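Long-range contacts in glutamine amidotransferase type-2 domain-containing protein (Pseudomonas aeruginosa PAO1, PDB 1TE5), which is a predicted class-II glutamine amidotransferase, which probably releases ammonia from glutamine for transfer to an acceptor that is not known: residues Gly87-His92 / Val124-Ser129; His32-Gly37 / Gln80-Lys85; Ala106-Leu111 / Val169-Ile174; Asn138-Ala143 / Leu154-Ser159. One frame throughout, in Å; residues are numbered along the deposited sequence.

Contact 1 (Gly87-His92 / Val124-Ser129); sequences GLSNTH and VGETDS
Asn-90 and Glu-126 show how one side-chain amide can tie two irregular segments together. Asn-90 OD1 accepts from Glu-126 N at 2.7 Å, with the donor in the carbonyl plane, and takes a second, weak bond from Thr-127 N at 3.3 Å. On the other branch, Asn-90 ND2 gives a nearly straight bond to Glu-126 OE2 (3.0 Å, 165°). That oxygen lies in the amide plane, yet the nitrogen stands above the carboxylate plane, because the two flat groups are turned 83° apart. ND2 also donates to Val-86 O, so the amide is gripped at both ends and its rotation is fixed.

The packing is tightest beside this amide and deeper in. Gly-125, without a side chain, comes so close that its CA makes a CA-H...O contact of 3.4 Å with Ser-89 O. His-92 has CG beside its backbone N (chi1 -61°), and the ring meets Ser-129 edge-on, with NE2 hydrogen-bonded to OG at 2.8 Å; the same OG is bonded to His-107 ND1. The outer side is looser. There Glu-126 is exposed, and a water 2.7 Å from Glu-126 OE1 lies within hydrogen-bonding reach of Ser-89 OG and Val-124 O as well.

Thr-127 is the N-cap of helix 128-143, its OG1 bonded to Glu-130 N, so the contact docks the start of that helix on the loop between strands 73-80 and 94-98. His-92 packs edge-to-face with His-77 and also meets the Phe-94 ring, while Leu-88, Ser-89 and Val-124 touch the second subunit.

Contact 2 (His32-Gly37 / Gln80-Lys85); sequences HRDGWG and QANVGK
Gly-35 and Gln-80 meet where the antiparallel strands 35-42 and 73-80 run out into loops, at one end of a sheet of the Ntn-hydrolase fold. By comparison with relatives, the segment Gln-80 to Lys-85 probably belongs to the glutamine loop, which folds over bound substrate in class-II amidotransferases. The junction illustrates how a strand end can be secured by one backbone bond and one polar side-chain pair.

The backbone bond runs from Gln-80 N to Gly-35 O (3.0 Å, 170°). The Gln-80 side chain then packs against the partner strand: its CG, set beside its own backbone N (chi1 -56°), rests 3.6 Å from Gly-35 O, and the extended remainder carries NE2 to 3.6 Å from Trp-36 C. The amide is held from elsewhere, with NE2 donating to His-77 O and OE1 bonded to His-92 N, which satisfies both polar atoms of this buried group.

Farther out, Asn-82 ND2 donates to Asp-34 OD2 at 2.8 Å. The nitrogen meets this oxygen nearly along its C-O axis, but the bond is bent at the hydrogen (138°). The side chains cross at about a right angle, and Asn-82 OD1 also lies 3.1 Å from Asp-34 OD2, an approach of two acceptors that probably weakens the pairing. His-32 turns its ring edge towards the same Asn-82 nitrogen.

Trp-36 points the other way, packing on helix 59-66 and on Phe-49 of strand 45-51. Arg-33 forms a salt bridge with Asp-57, and Asp-34 touches Arg-79 of strand 73-80.

Contact 3 (Ala106-Leu111 / Val169-Ile174); sequences AHNGQL and VFNALI
His-107 and Phe-170 each hold CG anti to the backbone N (chi1 162° and -166°), and from these starting points the two side chains cross at about a right angle, with ring planes 38° apart. His-107 lies on strand 101-108 and Phe-170 just before strand 171-175, which pairs with it antiparallel in one sheet of the Ntn-hydrolase sandwich. Phe-170 CD1 lies over one face of the imidazole, towards its rim and 3.5 Å from His-107 NE2. In the ring plane, the same NE2 gives a nearly straight bond to a lone pair of Val-169 O (3.1 Å). With ND1 also engaged by Ser-129, both ring nitrogens are held and the imidazole is fixed in its rotation.

Asn-108 and Asn-171 form a hydrogen-bonded pair, linked by Asn-108 N to Asn-171 O at 2.9 Å. Asn-108 O is doubly gripped: Asn-171 N reaches it in the carbonyl plane at 3.1 Å, and Asn-171 ND2 comes from above that plane at 3.3 Å. The two amide side chains lie side by side, pointing the same way. Asn-171 OD1 is satisfied by the backbone nitrogens of Ser-185 and Ser-186.

The Asn-Gly pair at the end of this strand in class-II amidotransferases contributes to the oxyanion hole, a role Asn-108 and Gly-109 probably share; the grip on Asn-108 O would make Asn-171 a second-shell residue that steadies its backbone. On the face of Ala-106 and Leu-173, Leu-4 and Ile-75 pack from the facing sheet. Just past the paired residues, Gly-109 CA lies 3.5 Å from Val-169 O in a CA-H...O contact.

Contact 4 (Asn138-Ala143 / Leu154-Ser159); sequences NRVRRA and LPVLIS
The guanidinium of Arg-139 approaches the backbone of Ser-159 obliquely, NH2 lying a loose 4.5 Å from Ser-159 C. Its firmer partner is on its own helix: NE forms a salt bridge with Asp-135, while the pairing of NH2 with Glu-163 is long and weak. The frame is a roughly antiparallel helix pair, in which the axes of segments 138-143 and 154-159 approach to 9.6 Å with 148° between their directions, a simple example of two helices meeting through small branched side chains.

Val-156 is the wedge. Its CG1 stands between the backbone N and carbonyl carbon (chi1 57°) and touches Val-140 CG2 at 3.8 Å, the two side chains crossing at about a right angle. The other branch, Val-156 CG2, lies 3.8 Å from Arg-139 CB. Deeper, Leu-157 CD2 comes to 4.2 Å from Val-140 CG2, and Leu-157 also packs on Phe-181, joining the pair to strand 180-183 of the adjoining sheet.

On the exposed side, Ser-159 folds back on its own helix. Pro-155 O accepts from Ser-159 OG at 2.8 Å and from Ser-159 N at 3.0 Å, the two donors reaching it from opposite faces of the carbonyl plane.

Contacts 1, 2 and 3 are joined by probable hydrogen bonds, near what is probably the glutamine site, whereas contact 4 stands apart. Contact 2 passes into contact 1 through His-92 N and Gln-80 OE1 (2.9 Å), and contact 1 into contact 3 through Ser-129 OG and His-107 ND1 (2.7 Å). Contacts 2 and 3, with centres about 15 Å apart, do not touch directly, so contact 1 bridges them, linking the likely glutamine loop to the likely oxyanion-hole strand. Contact 4 lies within the chain loop closed by contact 3, about 17 Å away between centres, and shares helix 128-143 with contact 1, whose centre is about 22 Å away.

Contact 1 (Gly87-His92 / Val124-Ser129)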
loop_
_atom_site.group_PDB
_atom_site.type_symbol
_atom_site.label_atom_id
_atom_site.label_comp_id
_atom_site.label_asym_id
_atom_site.label_seq_id
_atom_site.Cartn_x
_atom_site.Cartn_y
_atom_site.Cartn_z
ATOM N N GLY A 87 -7.297 -14.770 -1.202
ATOM C CA GLY A 87 -7.400 -13.394 -1.649
ATOM C C GLY A 87 -6.475 -12.410 -0.966
ATOM O O GLY A 87 -6.022 -12.636 0.148
ATOM N N LEU A 88 -6.206 -11.315 -1.668
ATOM C CA LEU A 88 -5.340 -10.238 -1.204
ATOM C C LEU A 88 -5.821 -9.583 0.095
ATOM O O LEU A 88 -5.015 -9.165 0.914
ATOM C CB LEU A 88 -5.223 -9.188 -2.312
ATOM C CG LEU A 88 -4.319 -7.978 -2.111
ATOM C CD1 LEU A 88 -2.901 -8.435 -1.935
ATOM C CD2 LEU A 88 -4.430 -7.063 -3.308
ATOM N N SER A 89 -7.133 -9.474 0.268
ATOM C CA SER A 89 -7.680 -8.854 1.473
ATOM C C SER A 89 -7.388 -9.643 2.748
ATOM O O SER A 89 -7.579 -9.137 3.863
ATOM C CB SER A 89 -9.188 -8.597 1.325
ATOM O OG SER A 89 -9.925 -9.777 1.069
ATOM N N ASN A 90 -6.900 -10.867 2.577
ATOM C CA ASN A 90 -6.575 -11.743 3.703
ATOM C C ASN A 90 -5.077 -12.015 3.828
ATOM O O ASN A 90 -4.663 -12.922 4.552
ATOM C CB ASN A 90 -7.381 -13.025 3.579
ATOM C CG ASN A 90 -8.887 -12.883 3.723
ATOM O OD1 ASN A 90 -9.367 -12.213 4.629
ATOM N ND2 ASN A 90 -9.638 -13.479 2.803
ATOM N N THR A 91 -4.269 -11.197 3.165
ATOM C CA THR A 91 -2.818 -11.343 3.192
ATOM C C THR A 91 -2.167 -10.244 4.067
ATOM O O THR A 91 -2.559 -9.083 3.992
ATOM C CB THR A 91 -2.276 -11.285 1.744
ATOM O OG1 THR A 91 -2.942 -12.279 0.948
ATOM C CG2 THR A 91 -0.792 -11.538 1.707
ATOM N N HIS A 92 -1.248 -10.664 4.939
ATOM C CA HIS A 92 -0.513 -9.784 5.849
ATOM C C HIS A 92 0.675 -9.194 5.111
ATOM O O HIS A 92 1.169 -9.781 4.156
ATOM C CB HIS A 92 0.086 -10.575 7.024
ATOM C CG HIS A 92 -0.913 -11.280 7.884
ATOM N ND1 HIS A 92 -1.982 -11.987 7.373
ATOM C CD2 HIS A 92 -0.964 -11.438 9.224
ATOM C CE1 HIS A 92 -2.645 -12.555 8.365
ATOM N NE2 HIS A 92 -2.046 -12.235 9.498
ATOM N N VAL A 124 -11.243 -5.196 6.095
ATOM C CA VAL A 124 -11.681 -5.304 4.705
ATOM C C VAL A 124 -11.800 -6.804 4.361
ATOM O O VAL A 124 -12.686 -7.222 3.604
ATOM C CB VAL A 124 -10.674 -4.614 3.758
ATOM C CG1 VAL A 124 -11.140 -4.735 2.311
ATOM C CG2 VAL A 124 -10.522 -3.144 4.151
ATOM N N GLY A 125 -10.877 -7.587 4.921
ATOM C CA GLY A 125 -10.851 -9.029 4.733
ATOM C C GLY A 125 -11.548 -9.759 5.872
ATOM O O GLY A 125 -12.176 -9.139 6.734
ATOM N N GLU A 126 -11.449 -11.079 5.885
ATOM C CA GLU A 126 -12.107 -11.860 6.919
ATOM C C GLU A 126 -11.173 -12.472 7.953
ATOM O O GLU A 126 -11.617 -13.236 8.811
ATOM C CB GLU A 126 -12.959 -12.966 6.292
ATOM C CG GLU A 126 -13.938 -12.500 5.224
ATOM C CD GLU A 126 -13.295 -12.344 3.860
ATOM O OE1 GLU A 126 -13.512 -11.290 3.225
ATOM O OE2 GLU A 126 -12.587 -13.278 3.420
ATOM N N THR A 127 -9.888 -12.148 7.873
ATOM C CA THR A 127 -8.916 -12.692 8.813
ATOM C C THR A 127 -9.183 -12.280 10.252
ATOM O O THR A 127 -9.826 -11.263 10.511
ATOM C CB THR A 127 -7.463 -12.274 8.448
ATOM O OG1 THR A 127 -7.391 -10.854 8.237
ATOM C CG2 THR A 127 -6.993 -13.000 7.201
ATOM N N ASP A 128 -8.769 -13.127 11.186
ATOM C CA ASP A 128 -8.910 -12.809 12.595
ATOM C C ASP A 128 -7.796 -11.812 12.894
ATOM O O ASP A 128 -7.910 -10.986 13.796
ATOM C CB ASP A 128 -8.737 -14.058 13.471
ATOM C CG ASP A 128 -10.027 -14.873 13.616
ATOM O OD1 ASP A 128 -11.120 -14.402 13.221
ATOM O OD2 ASP A 128 -9.941 -15.999 14.151
ATOM N N SER A 129 -6.708 -11.918 12.139
ATOM C CA SER A 129 -5.563 -11.031 12.299
ATOM C C SER A 129 -5.955 -9.571 12.086
ATOM O O SER A 129 -5.572 -8.701 12.871
ATOM C CB SER A 129 -4.456 -11.406 11.306
ATOM O OG SER A 129 -3.950 -12.710 11.552
HETATM O O HOH W 1 -12.457 -9.331 1.638
#

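Contact 2 (His32-Gly37 / Gln80-Lys85)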
loop_
_atom_site.group_PDB
_atom_site.type_symbol
_atom_site.label_atom_id
_atom_site.label_comp_id
_atom_site.label_asym_id
_atom_site.label_seq_id
_atom_site.Cartn_x
_atom_site.Cartn_y
_atom_site.Cartn_z
ATOM N N HIS A 32 3.231 -24.622 -6.100
ATOM C CA HIS A 32 2.669 -23.398 -5.504
ATOM C C HIS A 32 3.623 -22.681 -4.537
ATOM O O HIS A 32 4.673 -23.210 -4.184
ATOM C CB HIS A 32 1.398 -23.738 -4.739
ATOM C CG HIS A 32 1.659 -24.239 -3.357
ATOM N ND1 HIS A 32 2.588 -25.223 -3.089
ATOM C CD2 HIS A 32 1.163 -23.854 -2.160
ATOM C CE1 HIS A 32 2.656 -25.414 -1.783
ATOM N NE2 HIS A 32 1.799 -24.597 -1.198
ATOM N N ARG A 33 3.182 -21.526 -4.045
ATOM C CA ARG A 33 3.924 -20.695 -3.092
ATOM C C ARG A 33 2.985 -20.134 -2.031
ATOM O O ARG A 33 1.883 -19.690 -2.341
ATOM C CB ARG A 33 4.595 -19.509 -3.800
ATOM C CG ARG A 33 5.358 -18.581 -2.865
ATOM C CD ARG A 33 5.810 -17.320 -3.586
ATOM N NE ARG A 33 6.591 -17.630 -4.779
ATOM C CZ ARG A 33 7.877 -17.962 -4.769
ATOM N NH1 ARG A 33 8.498 -18.241 -5.901
ATOM N NH2 ARG A 33 8.542 -18.001 -3.626
ATOM N N ASP A 34 3.410 -20.197 -0.777
ATOM C CA ASP A 34 2.612 -19.672 0.321
ATOM C C ASP A 34 2.633 -18.150 0.342
ATOM O O ASP A 34 3.654 -17.523 0.071
ATOM C CB ASP A 34 3.119 -20.192 1.668
ATOM C CG ASP A 34 2.491 -21.511 2.074
ATOM O OD1 ASP A 34 3.009 -22.136 3.021
ATOM O OD2 ASP A 34 1.478 -21.918 1.471
ATOM N N GLY A 35 1.506 -17.577 0.740
ATOM C CA GLY A 35 1.363 -16.123 0.822
ATOM C C GLY A 35 2.421 -15.374 1.620
ATOM O O GLY A 35 2.948 -15.887 2.614
ATOM N N TRP A 36 2.736 -14.156 1.192
ATOM C CA TRP A 36 3.760 -13.361 1.863
ATOM C C TRP A 36 3.428 -11.872 1.864
ATOM O O TRP A 36 2.556 -11.420 1.129
ATOM C CB TRP A 36 5.112 -13.580 1.174
ATOM C CG TRP A 36 5.072 -13.230 -0.276
ATOM C CD1 TRP A 36 4.572 -13.997 -1.292
ATOM C CD2 TRP A 36 5.469 -11.988 -0.871
ATOM N NE1 TRP A 36 4.625 -13.308 -2.479
ATOM C CE2 TRP A 36 5.170 -12.072 -2.252
ATOM C CE3 TRP A 36 6.044 -10.812 -0.373
ATOM C CZ2 TRP A 36 5.420 -11.026 -3.134
ATOM C CZ3 TRP A 36 6.291 -9.775 -1.251
ATOM C CH2 TRP A 36 5.980 -9.890 -2.619
ATOM N N GLY A 37 4.190 -11.103 2.627
ATOM C CA GLY A 37 3.959 -9.676 2.690
ATOM C C GLY A 37 5.151 -8.974 3.294
ATOM O O GLY A 37 5.736 -9.444 4.271
ATOM N N GLN A 80 2.326 -17.548 5.066
ATOM C CA GLN A 80 1.139 -17.405 5.883
ATOM C C GLN A 80 0.239 -18.607 5.656
ATOM O O GLN A 80 -0.081 -18.945 4.516
ATOM C CB GLN A 80 0.425 -16.109 5.513
ATOM C CG GLN A 80 1.336 -14.894 5.646
ATOM C CD GLN A 80 0.708 -13.611 5.159
ATOM O OE1 GLN A 80 -0.512 -13.501 5.064
ATOM N NE2 GLN A 80 1.541 -12.619 4.873
ATOM N N ALA A 81 -0.152 -19.253 6.751
ATOM C CA ALA A 81 -1.003 -20.439 6.709
ATOM C C ALA A 81 -2.137 -20.316 5.710
ATOM O O ALA A 81 -2.867 -19.323 5.697
ATOM C CB ALA A 81 -1.553 -20.747 8.093
ATOM N N ASN A 82 -2.269 -21.338 4.871
ATOM C CA ASN A 82 -3.308 -21.396 3.837
ATOM C C ASN A 82 -4.694 -21.569 4.481
ATOM O O ASN A 82 -5.706 -21.668 3.787
ATOM C CB ASN A 82 -3.049 -22.576 2.875
ATOM C CG ASN A 82 -1.586 -22.690 2.431
ATOM O OD1 ASN A 82 -0.745 -23.247 3.145
ATOM N ND2 ASN A 82 -1.290 -22.208 1.228
ATOM N N VAL A 83 -4.718 -21.645 5.810
ATOM C CA VAL A 83 -5.947 -21.829 6.579
ATOM C C VAL A 83 -7.052 -20.807 6.311
ATOM O O VAL A 83 -6.797 -19.606 6.242
ATOM C CB VAL A 83 -5.638 -21.775 8.119
ATOM C CG1 VAL A 83 -5.188 -20.379 8.543
ATOM C CG2 VAL A 83 -6.848 -22.209 8.923
ATOM N N GLY A 84 -8.275 -21.305 6.153
ATOM C CA GLY A 84 -9.284 -20.314 5.927
ATOM C C GLY A 84 -9.477 -19.893 4.489
ATOM O O GLY A 84 -9.507 -20.768 3.618
ATOM N N LYS A 85 -9.651 -18.583 4.295
ATOM C CA LYS A 85 -9.879 -17.941 3.018
ATOM C C LYS A 85 -8.639 -17.373 2.329
ATOM O O LYS A 85 -7.591 -17.138 2.932
ATOM C CB LYS A 85 -10.915 -16.816 3.195
ATOM C CG LYS A 85 -12.050 -17.168 4.150
ATOM C CD LYS A 85 -11.943 -16.412 5.495
ATOM C CE LYS A 85 -10.832 -16.918 6.450
ATOM N NZ LYS A 85 -9.434 -16.587 6.048
#

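Contact 3 (Ala106-Leu111 / Val169-Ile174)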
loop_
_atom_site.group_PDB
_atom_site.type_symbol
_atom_site.label_atom_id
_atom_site.label_comp_id
_atom_site.label_asym_id
_atom_site.label_seq_id
_atom_site.Cartn_x
_atom_site.Cartn_y
_atom_site.Cartn_z
ATOM N N ALA A 106 1.409 -7.257 11.651
ATOM C CA ALA A 106 1.618 -8.612 11.172
ATOM C C ALA A 106 1.385 -9.543 12.356
ATOM O O ALA A 106 1.936 -9.331 13.437
ATOM C CB ALA A 106 3.021 -8.773 10.624
ATOM N N HIS A 107 0.547 -10.554 12.151
ATOM C CA HIS A 107 0.213 -11.507 13.203
ATOM C C HIS A 107 0.390 -12.970 12.779
ATOM O O HIS A 107 -0.016 -13.377 11.687
ATOM C CB HIS A 107 -1.232 -11.246 13.614
ATOM C CG HIS A 107 -1.847 -12.391 14.366
ATOM N ND1 HIS A 107 -3.114 -12.869 14.105
ATOM C CD2 HIS A 107 -1.359 -13.157 15.371
ATOM C CE1 HIS A 107 -3.382 -13.871 14.921
ATOM N NE2 HIS A 107 -2.332 -14.069 15.698
ATOM N N ASN A 108 1.034 -13.739 13.645
ATOM C CA ASN A 108 1.256 -15.155 13.413
ATOM C C ASN A 108 0.554 -15.900 14.533
ATOM O O ASN A 108 0.792 -15.626 15.708
ATOM C CB ASN A 108 2.746 -15.481 13.440
ATOM C CG ASN A 108 3.015 -16.972 13.371
ATOM O OD1 ASN A 108 3.550 -17.570 14.307
ATOM N ND2 ASN A 108 2.623 -17.587 12.259
ATOM N N GLY A 109 -0.340 -16.813 14.174
ATOM C CA GLY A 109 -1.055 -17.566 15.185
ATOM C C GLY A 109 -2.535 -17.631 14.877
ATOM O O GLY A 109 -2.986 -17.085 13.870
ATOM N N GLN A 110 -3.291 -18.302 15.737
ATOM C CA GLN A 110 -4.729 -18.443 15.531
ATOM C C GLN A 110 -5.530 -18.040 16.768
ATOM O O GLN A 110 -5.150 -18.362 17.897
ATOM C CB GLN A 110 -5.060 -19.889 15.162
ATOM C CG GLN A 110 -4.250 -20.443 14.005
ATOM C CD GLN A 110 -4.555 -21.900 13.740
ATOM O OE1 GLN A 110 -4.915 -22.646 14.654
ATOM N NE2 GLN A 110 -4.421 -22.316 12.484
ATOM N N LEU A 111 -6.652 -17.359 16.543
ATOM C CA LEU A 111 -7.521 -16.907 17.628
ATOM C C LEU A 111 -8.881 -17.593 17.573
ATOM O O LEU A 111 -9.548 -17.579 16.538
ATOM C CB LEU A 111 -7.714 -15.392 17.553
ATOM C CG LEU A 111 -6.431 -14.556 17.526
ATOM C CD1 LEU A 111 -6.775 -13.084 17.399
ATOM C CD2 LEU A 111 -5.605 -14.809 18.774
ATOM N N VAL A 169 -2.953 -18.168 19.930
ATOM C CA VAL A 169 -1.578 -17.725 19.706
ATOM C C VAL A 169 -1.582 -16.317 19.124
ATOM O O VAL A 169 -2.229 -16.066 18.101
ATOM C CB VAL A 169 -0.830 -18.649 18.706
ATOM C CG1 VAL A 169 0.578 -18.108 18.433
ATOM C CG2 VAL A 169 -0.762 -20.074 19.241
ATOM N N PHE A 170 -0.859 -15.402 19.761
ATOM C CA PHE A 170 -0.800 -14.042 19.261
ATOM C C PHE A 170 0.600 -13.443 19.216
ATOM O O PHE A 170 0.994 -12.692 20.103
ATOM C CB PHE A 170 -1.745 -13.124 20.038
ATOM C CG PHE A 170 -1.988 -11.799 19.358
ATOM C CD1 PHE A 170 -2.787 -11.723 18.221
ATOM C CD2 PHE A 170 -1.407 -10.631 19.845
ATOM C CE1 PHE A 170 -3.002 -10.508 17.580
ATOM C CE2 PHE A 170 -1.616 -9.416 19.212
ATOM C CZ PHE A 170 -2.413 -9.352 18.077
ATOM N N ASN A 171 1.359 -13.815 18.195
ATOM C CA ASN A 171 2.694 -13.277 18.002
ATOM C C ASN A 171 2.414 -12.132 17.038
ATOM O O ASN A 171 1.727 -12.331 16.030
ATOM C CB ASN A 171 3.604 -14.319 17.353
ATOM C CG ASN A 171 3.729 -15.577 18.189
ATOM O OD1 ASN A 171 4.309 -15.556 19.271
ATOM N ND2 ASN A 171 3.168 -16.677 17.699
ATOM N N ALA A 172 2.885 -10.929 17.355
ATOM C CA ALA A 172 2.608 -9.793 16.486
ATOM C C ALA A 172 3.711 -8.763 16.381
ATOM O O ALA A 172 4.591 -8.680 17.236
ATOM C CB ALA A 172 1.316 -9.122 16.924
ATOM N N LEU A 173 3.682 -8.020 15.282
ATOM C CA LEU A 173 4.630 -6.947 15.025
ATOM C C LEU A 173 3.775 -5.744 14.636
ATOM O O LEU A 173 2.886 -5.852 13.783
ATOM C CB LEU A 173 5.573 -7.297 13.870
ATOM C CG LEU A 173 6.397 -8.581 13.930
ATOM C CD1 LEU A 173 7.221 -8.680 12.662
ATOM C CD2 LEU A 173 7.281 -8.603 15.172
ATOM N N ILE A 174 4.007 -4.618 15.301
ATOM C CA ILE A 174 3.258 -3.395 15.024
ATOM C C ILE A 174 4.239 -2.231 14.928
ATOM O O ILE A 174 5.242 -2.201 15.634
ATOM C CB ILE A 174 2.219 -3.127 16.127
ATOM C CG1 ILE A 174 1.328 -4.359 16.298
ATOM C CG2 ILE A 174 1.382 -1.913 15.763
ATOM C CD1 ILE A 174 0.498 -4.352 17.542
#

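Contact 4 (Asn138-Ala143 / Leu154-Ser159)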
loop_
_atom_site.group_PDB
_atom_site.type_symbol
_atom_site.label_atom_id
_atom_site.label_comp_id
_atom_site.label_asym_id
_atom_site.label_seq_id
_atom_site.Cartn_x
_atom_site.Cartn_y
_atom_site.Cartn_z
ATOM N N ASN A 138 -8.754 0.582 17.584
ATOM C CA ASN A 138 -9.929 1.229 18.160
ATOM C C ASN A 138 -9.717 1.573 19.624
ATOM O O ASN A 138 -10.243 2.568 20.120
ATOM C CB ASN A 138 -11.164 0.343 18.015
ATOM C CG ASN A 138 -11.650 0.250 16.584
ATOM O OD1 ASN A 138 -12.440 -0.632 16.241
ATOM N ND2 ASN A 138 -11.204 1.174 15.746
ATOM N N ARG A 139 -8.965 0.722 20.314
ATOM C CA ARG A 139 -8.657 0.917 21.723
ATOM C C ARG A 139 -7.663 2.051 21.896
ATOM O O ARG A 139 -7.680 2.751 22.908
ATOM C CB ARG A 139 -8.059 -0.354 22.307
ATOM C CG ARG A 139 -8.957 -1.558 22.215
ATOM C CD ARG A 139 -8.197 -2.778 22.662
ATOM N NE ARG A 139 -9.044 -3.956 22.725
ATOM C CZ ARG A 139 -9.015 -4.834 23.721
ATOM N NH1 ARG A 139 -9.823 -5.887 23.700
ATOM N NH2 ARG A 139 -8.175 -4.658 24.737
ATOM N N VAL A 140 -6.731 2.158 20.957
ATOM C CA VAL A 140 -5.728 3.219 21.001
ATOM C C VAL A 140 -6.390 4.548 20.648
ATOM O O VAL A 140 -6.092 5.565 21.264
ATOM C CB VAL A 140 -4.529 2.940 20.025
ATOM C CG1 VAL A 140 -3.574 4.119 19.973
ATOM C CG2 VAL A 140 -3.766 1.720 20.474
ATOM N N ARG A 141 -7.281 4.534 19.659
ATOM C CA ARG A 141 -7.974 5.744 19.233
ATOM C C ARG A 141 -8.948 6.247 20.307
ATOM O O ARG A 141 -9.099 7.456 20.497
ATOM C CB ARG A 141 -8.696 5.513 17.890
ATOM C CG ARG A 141 -9.514 6.714 17.390
ATOM C CD ARG A 141 -9.106 7.216 15.996
ATOM N NE ARG A 141 -8.873 8.657 15.878
ATOM C CZ ARG A 141 -7.794 9.218 15.321
ATOM N NH1 ARG A 141 -7.683 10.540 15.264
ATOM N NH2 ARG A 141 -6.817 8.466 14.827
ATOM N N ARG A 142 -9.601 5.328 21.012
ATOM C CA ARG A 142 -10.552 5.705 22.058
ATOM C C ARG A 142 -9.826 6.280 23.270
ATOM O O ARG A 142 -10.208 7.331 23.792
ATOM C CB ARG A 142 -11.401 4.501 22.468
ATOM C CG ARG A 142 -12.739 4.865 23.086
ATOM C CD ARG A 142 -13.629 3.640 23.214
ATOM N NE ARG A 142 -14.896 3.946 23.877
ATOM C CZ ARG A 142 -15.032 4.186 25.183
ATOM N NH1 ARG A 142 -16.230 4.454 25.692
ATOM N NH2 ARG A 142 -13.971 4.160 25.985
ATOM N N ALA A 143 -8.786 5.586 23.722
ATOM C CA ALA A 143 -8.000 6.025 24.867
ATOM C C ALA A 143 -7.131 7.255 24.578
ATOM O O ALA A 143 -6.792 8.002 25.494
ATOM C CB ALA A 143 -7.142 4.887 25.376
ATOM N N LEU A 154 1.722 2.863 25.101
ATOM C CA LEU A 154 2.311 1.536 25.271
ATOM C C LEU A 154 1.428 0.589 26.085
ATOM O O LEU A 154 1.242 -0.564 25.695
ATOM C CB LEU A 154 3.699 1.630 25.914
ATOM C CG LEU A 154 4.894 0.989 25.202
ATOM C CD1 LEU A 154 6.170 1.276 25.982
ATOM C CD2 LEU A 154 4.680 -0.506 25.058
ATOM N N PRO A 155 0.894 1.047 27.240
ATOM C CA PRO A 155 0.040 0.185 28.066
ATOM C C PRO A 155 -1.165 -0.383 27.328
ATOM O O PRO A 155 -1.533 -1.533 27.549
ATOM C CB PRO A 155 -0.386 1.113 29.198
ATOM C CG PRO A 155 0.798 2.002 29.355
ATOM C CD PRO A 155 1.127 2.334 27.922
ATOM N N VAL A 156 -1.804 0.431 26.489
ATOM C CA VAL A 156 -2.963 -0.040 25.741
ATOM C C VAL A 156 -2.579 -1.146 24.762
ATOM O O VAL A 156 -3.367 -2.052 24.523
ATOM C CB VAL A 156 -3.711 1.109 25.016
ATOM C CG1 VAL A 156 -2.798 1.852 24.108
ATOM C CG2 VAL A 156 -4.876 0.562 24.229
ATOM N N LEU A 157 -1.367 -1.067 24.215
ATOM C CA LEU A 157 -0.867 -2.079 23.282
ATOM C C LEU A 157 -0.723 -3.420 23.987
ATOM O O LEU A 157 -1.169 -4.451 23.488
ATOM C CB LEU A 157 0.501 -1.678 22.729
ATOM C CG LEU A 157 0.611 -0.448 21.836
ATOM C CD1 LEU A 157 2.060 -0.253 21.404
ATOM C CD2 LEU A 157 -0.282 -0.620 20.626
ATOM N N ILE A 158 -0.045 -3.391 25.130
ATOM C CA ILE A 158 0.207 -4.571 25.952
ATOM C C ILE A 158 -1.094 -5.206 26.421
ATOM O O ILE A 158 -1.216 -6.433 26.480
ATOM C CB ILE A 158 1.032 -4.193 27.205
ATOM C CG1 ILE A 158 2.257 -3.376 26.799
ATOM C CG2 ILE A 158 1.462 -5.447 27.963
ATOM C CD1 ILE A 158 2.911 -2.653 27.944
ATOM N N SER A 159 -2.042 -4.358 26.805
ATOM C CA SER A 159 -3.334 -4.807 27.291
ATOM C C SER A 159 -4.069 -5.634 26.254
ATOM O O SER A 159 -4.517 -6.743 26.536
ATOM C CB SER A 159 -4.190 -3.605 27.693
ATOM O OG SER A 159 -3.644 -2.938 28.819
#